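Local coordinates for centrosome-associated zinc finger protein Cp190 (Drosophila melanogaster, PDB 6ER1) that organises chromatin domains and boundaries after recruitment by insulator DNA-binding proteins, and forms homodimers through its N-terminal BTB domain, at residues E80-M93 and K107-L120. Sequence-based numbering, arbitrary orientation.
Sequences EFQADVVVPIVNFM and KLLRTAKEMNMTVL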
loop_
_atom_site.group_PDB
_atom_site.type_symbol
_atom_site.label_atom_id
_atom_site.label_comp_id
_atom_site.label_asym_id
_atom_site.label_seq_id
_atom_site.Cartn_x
_atom_site.Cartn_y
_atom_site.Cartn_z
ATOM N N GLU A 80 -7.887 15.406 20.883
ATOM C CA GLU A 80 -8.731 15.952 19.814
ATOM C C GLU A 80 -8.862 15.041 18.609
ATOM O O GLU A 80 -9.523 15.437 17.644
ATOM C CB GLU A 80 -8.231 17.330 19.315
ATOM C CG GLU A 80 -6.948 17.360 18.448
ATOM C CD GLU A 80 -5.690 17.462 19.274
ATOM O OE1 GLU A 80 -5.712 17.030 20.465
ATOM O OE2 GLU A 80 -4.690 17.944 18.716
ATOM N N PHE A 81 -8.266 13.839 18.653
ATOM C CA PHE A 81 -8.176 12.990 17.474
ATOM C C PHE A 81 -8.512 11.564 17.878
ATOM O O PHE A 81 -7.669 10.678 17.966
ATOM C CB PHE A 81 -6.748 13.120 16.891
ATOM C CG PHE A 81 -6.575 12.613 15.491
ATOM C CD1 PHE A 81 -7.235 13.197 14.439
ATOM C CD2 PHE A 81 -5.655 11.600 15.218
ATOM C CE1 PHE A 81 -7.009 12.795 13.127
ATOM C CE2 PHE A 81 -5.422 11.203 13.907
ATOM C CZ PHE A 81 -6.115 11.781 12.862
ATOM N N GLN A 82 -9.792 11.379 18.230
ATOM C CA GLN A 82 -10.305 10.088 18.714
ATOM C C GLN A 82 -11.127 9.392 17.665
ATOM O O GLN A 82 -11.200 9.818 16.486
ATOM C CB GLN A 82 -11.086 10.330 20.027
ATOM C CG GLN A 82 -10.163 10.860 21.094
ATOM C CD GLN A 82 -9.202 9.791 21.622
ATOM O OE1 GLN A 82 -9.640 8.696 22.048
ATOM N NE2 GLN A 82 -7.913 10.106 21.678
ATOM N N ALA A 83 -11.704 8.248 18.008
ATOM C CA ALA A 83 -12.280 7.350 16.986
ATOM C C ALA A 83 -13.391 7.997 16.176
ATOM O O ALA A 83 -13.605 7.650 15.034
ATOM C CB ALA A 83 -12.743 6.029 17.600
ATOM N N ASP A 84 -14.155 8.933 16.803
ATOM C CA ASP A 84 -15.217 9.583 16.042
ATOM C C ASP A 84 -14.808 10.241 14.702
ATOM O O ASP A 84 -15.575 10.283 13.770
ATOM C CB ASP A 84 -16.027 10.610 16.889
ATOM C CG ASP A 84 -15.208 11.738 17.458
ATOM O OD1 ASP A 84 -13.947 11.654 17.487
ATOM O OD2 ASP A 84 -15.830 12.747 17.854
ATOM N N VAL A 85 -13.596 10.785 14.682
ATOM C CA VAL A 85 -13.036 11.343 13.442
ATOM C C VAL A 85 -12.030 10.390 12.780
ATOM O O VAL A 85 -12.032 10.308 11.530
ATOM C CB VAL A 85 -12.438 12.761 13.621
ATOM C CG1 VAL A 85 -13.521 13.736 14.072
ATOM C CG2 VAL A 85 -11.248 12.770 14.569
ATOM N N VAL A 86 -11.282 9.652 13.588
ATOM C CA VAL A 86 -10.202 8.806 13.031
ATOM C C VAL A 86 -10.762 7.675 12.232
ATOM O O VAL A 86 -10.288 7.339 11.113
ATOM C CB VAL A 86 -9.211 8.326 14.074
ATOM C CG1 VAL A 86 -8.246 7.279 13.521
ATOM C CG2 VAL A 86 -8.495 9.509 14.724
ATOM N N VAL A 87 -11.794 6.999 12.737
ATOM C CA VAL A 87 -12.317 5.841 12.012
ATOM C C VAL A 87 -12.894 6.177 10.634
ATOM O O VAL A 87 -12.445 5.555 9.635
ATOM C CB VAL A 87 -13.319 5.027 12.892
ATOM C CG1 VAL A 87 -14.061 4.009 12.053
ATOM C CG2 VAL A 87 -12.539 4.367 14.019
ATOM N N PRO A 88 -13.707 7.233 10.504
ATOM C CA PRO A 88 -14.199 7.567 9.169
ATOM C C PRO A 88 -13.034 8.050 8.241
ATOM O O PRO A 88 -13.097 7.739 7.036
ATOM C CB PRO A 88 -15.246 8.667 9.378
ATOM C CG PRO A 88 -15.458 8.717 10.794
ATOM C CD PRO A 88 -14.487 7.922 11.562
ATOM N N ILE A 89 -12.121 8.827 8.821
ATOM C CA ILE A 89 -10.981 9.342 7.971
ATOM C C ILE A 89 -10.129 8.180 7.490
ATOM O O ILE A 89 -9.763 8.149 6.291
ATOM C CB ILE A 89 -10.239 10.395 8.738
ATOM C CG1 ILE A 89 -11.100 11.644 8.835
ATOM C CG2 ILE A 89 -8.924 10.738 8.005
ATOM C CD1 ILE A 89 -10.567 12.731 9.707
ATOM N N VAL A 90 -9.774 7.252 8.353
ATOM C CA VAL A 90 -8.977 6.108 7.919
ATOM C C VAL A 90 -9.730 5.292 6.897
ATOM O O VAL A 90 -9.161 4.821 5.879
ATOM C CB VAL A 90 -8.515 5.253 9.118
ATOM C CG1 VAL A 90 -7.946 3.895 8.687
ATOM C CG2 VAL A 90 -7.479 5.982 9.938
ATOM N N ASN A 91 -11.031 5.055 7.099
ATOM C CA ASN A 91 -11.759 4.313 6.093
ATOM C C ASN A 91 -11.769 5.015 4.709
ATOM O O ASN A 91 -11.672 4.355 3.640
ATOM C CB ASN A 91 -13.179 3.999 6.544
ATOM C CG ASN A 91 -13.264 2.935 7.653
ATOM O OD1 ASN A 91 -12.412 2.076 7.761
ATOM N ND2 ASN A 91 -14.341 2.949 8.401
ATOM N N PHE A 92 -11.844 6.336 4.737
ATOM C CA PHE A 92 -11.697 7.161 3.528
ATOM C C PHE A 92 -10.322 6.932 2.891
ATOM O O PHE A 92 -10.245 6.732 1.650
ATOM C CB PHE A 92 -11.905 8.641 3.825
ATOM C CG PHE A 92 -11.530 9.549 2.710
ATOM C CD1 PHE A 92 -12.270 9.674 1.573
ATOM C CD2 PHE A 92 -10.321 10.181 2.784
ATOM C CE1 PHE A 92 -11.840 10.467 0.528
ATOM C CE2 PHE A 92 -9.881 10.990 1.749
ATOM C CZ PHE A 92 -10.653 11.148 0.632
ATOM N N MET A 93 -9.279 6.903 3.707
ATOM C CA MET A 93 -7.926 6.715 3.099
ATOM C C MET A 93 -7.809 5.398 2.370
ATOM O O MET A 93 -7.113 5.308 1.321
ATOM C CB MET A 93 -6.851 6.804 4.152
ATOM C CG MET A 93 -6.730 8.144 4.766
ATOM S SD MET A 93 -5.721 8.013 6.260
ATOM C CE MET A 93 -5.221 9.570 6.420
ATOM N N LYS A 107 -16.849 18.922 12.464
ATOM C CA LYS A 107 -15.786 18.381 13.217
ATOM C C LYS A 107 -14.818 17.699 12.201
ATOM O O LYS A 107 -13.576 17.810 12.419
ATOM C CB LYS A 107 -16.289 17.335 14.229
ATOM C CG LYS A 107 -15.278 17.053 15.322
ATOM C CD LYS A 107 -15.768 16.210 16.485
ATOM C CE LYS A 107 -14.618 15.989 17.455
ATOM N NZ LYS A 107 -15.028 15.268 18.694
ATOM N N LEU A 108 -15.337 16.971 11.265
ATOM C CA LEU A 108 -14.475 16.302 10.263
ATOM C C LEU A 108 -13.773 17.368 9.480
ATOM O O LEU A 108 -12.522 17.150 9.183
ATOM C CB LEU A 108 -15.288 15.391 9.389
ATOM C CG LEU A 108 -15.733 14.102 10.084
ATOM C CD1 LEU A 108 -16.855 13.456 9.269
ATOM C CD2 LEU A 108 -14.563 13.113 10.216
ATOM N N LEU A 109 -14.381 18.453 9.085
ATOM C CA LEU A 109 -13.724 19.537 8.334
ATOM C C LEU A 109 -12.684 20.140 9.181
ATOM O O LEU A 109 -11.510 20.337 8.672
ATOM C CB LEU A 109 -14.737 20.512 7.826
ATOM C CG LEU A 109 -14.294 21.637 6.984
ATOM C CD1 LEU A 109 -13.397 21.185 5.841
ATOM C CD2 LEU A 109 -15.434 22.458 6.467
ATOM N N ARG A 110 -12.870 20.478 10.431
ATOM C CA ARG A 110 -11.845 21.031 11.277
ATOM C C ARG A 110 -10.703 20.032 11.445
ATOM O O ARG A 110 -9.504 20.492 11.467
ATOM C CB ARG A 110 -12.386 21.527 12.636
ATOM C CG ARG A 110 -13.283 22.748 12.477
ATOM C CD ARG A 110 -13.823 23.260 13.820
ATOM N NE ARG A 110 -14.726 22.349 14.514
ATOM C CZ ARG A 110 -16.031 22.311 14.273
ATOM N NH1 ARG A 110 -16.604 23.094 13.395
ATOM N NH2 ARG A 110 -16.763 21.466 15.014
ATOM N N THR A 111 -10.943 18.761 11.552
ATOM C CA THR A 111 -9.926 17.765 11.702
ATOM C C THR A 111 -9.111 17.724 10.348
ATOM O O THR A 111 -7.834 17.687 10.450
ATOM C CB THR A 111 -10.454 16.393 12.022
ATOM O OG1 THR A 111 -11.147 16.484 13.305
ATOM C CG2 THR A 111 -9.448 15.346 12.152
ATOM N N ALA A 112 -9.764 17.714 9.235
ATOM C CA ALA A 112 -9.004 17.661 7.924
ATOM C C ALA A 112 -8.225 18.898 7.882
ATOM O O ALA A 112 -7.045 18.808 7.302
ATOM C CB ALA A 112 -9.988 17.585 6.809
ATOM N N LYS A 113 -8.615 20.049 8.306
ATOM C CA LYS A 113 -7.804 21.272 8.303
ATOM C C LYS A 113 -6.659 21.162 9.241
ATOM O O LYS A 113 -5.457 21.547 8.862
ATOM C CB LYS A 113 -8.639 22.547 8.601
ATOM C CG LYS A 113 -9.613 22.945 7.520
ATOM C CD LYS A 113 -10.418 24.159 7.975
ATOM C CE LYS A 113 -11.211 24.884 6.885
ATOM N NZ LYS A 113 -10.772 26.213 6.419
ATOM N N GLU A 114 -6.744 20.589 10.402
ATOM C CA GLU A 114 -5.648 20.405 11.320
ATOM C C GLU A 114 -4.598 19.461 10.713
ATOM O O GLU A 114 -3.388 19.679 10.998
ATOM C CB GLU A 114 -6.219 19.812 12.660
ATOM C CG GLU A 114 -5.172 19.369 13.675
ATOM C CD GLU A 114 -5.633 19.061 15.078
ATOM O OE1 GLU A 114 -6.694 19.590 15.440
ATOM O OE2 GLU A 114 -4.881 18.352 15.844
ATOM N N MET A 115 -5.012 18.491 9.959
ATOM C CA MET A 115 -4.140 17.478 9.362
ATOM C C MET A 115 -3.533 18.015 8.062
ATOM O O MET A 115 -2.587 17.385 7.561
ATOM C CB MET A 115 -4.902 16.229 8.974
ATOM C CG MET A 115 -5.534 15.491 10.143
ATOM S SD MET A 115 -6.604 14.135 9.584
ATOM C CE MET A 115 -5.357 12.995 9.113
ATOM N N ASN A 116 -4.070 19.076 7.538
ATOM C CA ASN A 116 -3.845 19.570 6.160
ATOM C C ASN A 116 -4.073 18.468 5.212
ATOM O O ASN A 116 -3.278 18.255 4.228
ATOM C CB ASN A 116 -2.487 20.257 5.937
ATOM C CG ASN A 116 -2.555 21.121 4.725
ATOM O OD1 ASN A 116 -3.506 21.858 4.493
ATOM N ND2 ASN A 116 -1.486 20.983 3.849
ATOM N N MET A 117 -5.087 17.664 5.317
ATOM C CA MET A 117 -5.406 16.578 4.456
ATOM C C MET A 117 -6.168 17.091 3.274
ATOM O O MET A 117 -7.397 17.015 3.147
ATOM C CB MET A 117 -6.177 15.476 5.203
ATOM C CG MET A 117 -6.404 14.230 4.415
ATOM S SD MET A 117 -7.107 12.961 5.508
ATOM C CE MET A 117 -7.584 11.737 4.336
ATOM N N THR A 118 -5.409 17.611 2.285
ATOM C CA THR A 118 -5.962 18.297 1.172
ATOM C C THR A 118 -7.030 17.527 0.409
ATOM O O THR A 118 -8.070 18.104 0.008
ATOM C CB THR A 118 -4.789 18.679 0.200
ATOM O OG1 THR A 118 -3.817 19.404 0.969
ATOM C CG2 THR A 118 -5.268 19.529 -0.952
ATOM N N VAL A 119 -6.781 16.238 0.171
ATOM C CA VAL A 119 -7.724 15.476 -0.628
ATOM C C VAL A 119 -9.113 15.391 0.080
ATOM O O VAL A 119 -10.120 15.392 -0.579
ATOM C CB VAL A 119 -7.198 14.090 -1.020
ATOM C CG1 VAL A 119 -6.966 13.193 0.158
ATOM C CG2 VAL A 119 -8.013 13.428 -2.124
ATOM N N LEU A 120 -9.081 15.313 1.389
ATOM C CA LEU A 120 -10.365 15.238 2.162
ATOM C C LEU A 120 -11.012 16.631 2.251
ATOM O O LEU A 120 -12.251 16.753 2.175
ATOM C CB LEU A 120 -10.077 14.642 3.536
ATOM C CG LEU A 120 -11.316 14.542 4.449
ATOM C CD1 LEU A 120 -12.397 13.752 3.737
ATOM C CD2 LEU A 120 -10.820 13.887 5.720
HETATM O O HOH W 1 -8.844 16.502 15.328
#
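Ile89 fits as a knob into the hole formed by Leu108, Thr111, Met115 and Leu120, and its side chain is worth following outward. At CB it branches: CG2, anti to the backbone N, rests on SD of one Met117 conformer at 3.8 Å, while CG1 (chi1 -71°) touches two leucine methyls, Leu120 CD2 at 3.8 Å and Leu108 CD2 a little farther. The chain then runs on extended to CD1, which ends 3.8 Å from Thr111 CG2. That threonine methyl also lies at the edge of the Phe81 ring, close to its plane, and Met115 SD comes obliquely to the same ring in a Met-aromatic contact, 5.0 Å from the centroid. This is the helical part of the BTB/POZ domain, where helix 83-93 crosses helix 107-115 at -73° and the chain then turns through a Schellman motif at Asn116 into the helix starting at Thr118. Beyond the turn, Met117 in that conformer stretches out and sets CE against the edge of Phe92, 3.5 Å from Phe92 CD2, whereas Leu120 CD1 sits almost squarely over a face of that ring, a CH-pi contact. Trp17 of the second subunit also packs on Phe92, which ties this end of the contact to the homodimer. At the other end the contact turns polar: one Lys107 conformer extends past Val85 so that NZ meets the syn lone pair of Asp84 OD2 at 2.8 Å, a salt bridge. Thr111 OG1 bonds back to Lys107 O and accepts from a water that also donates to Glu80 O, bridging the two segments.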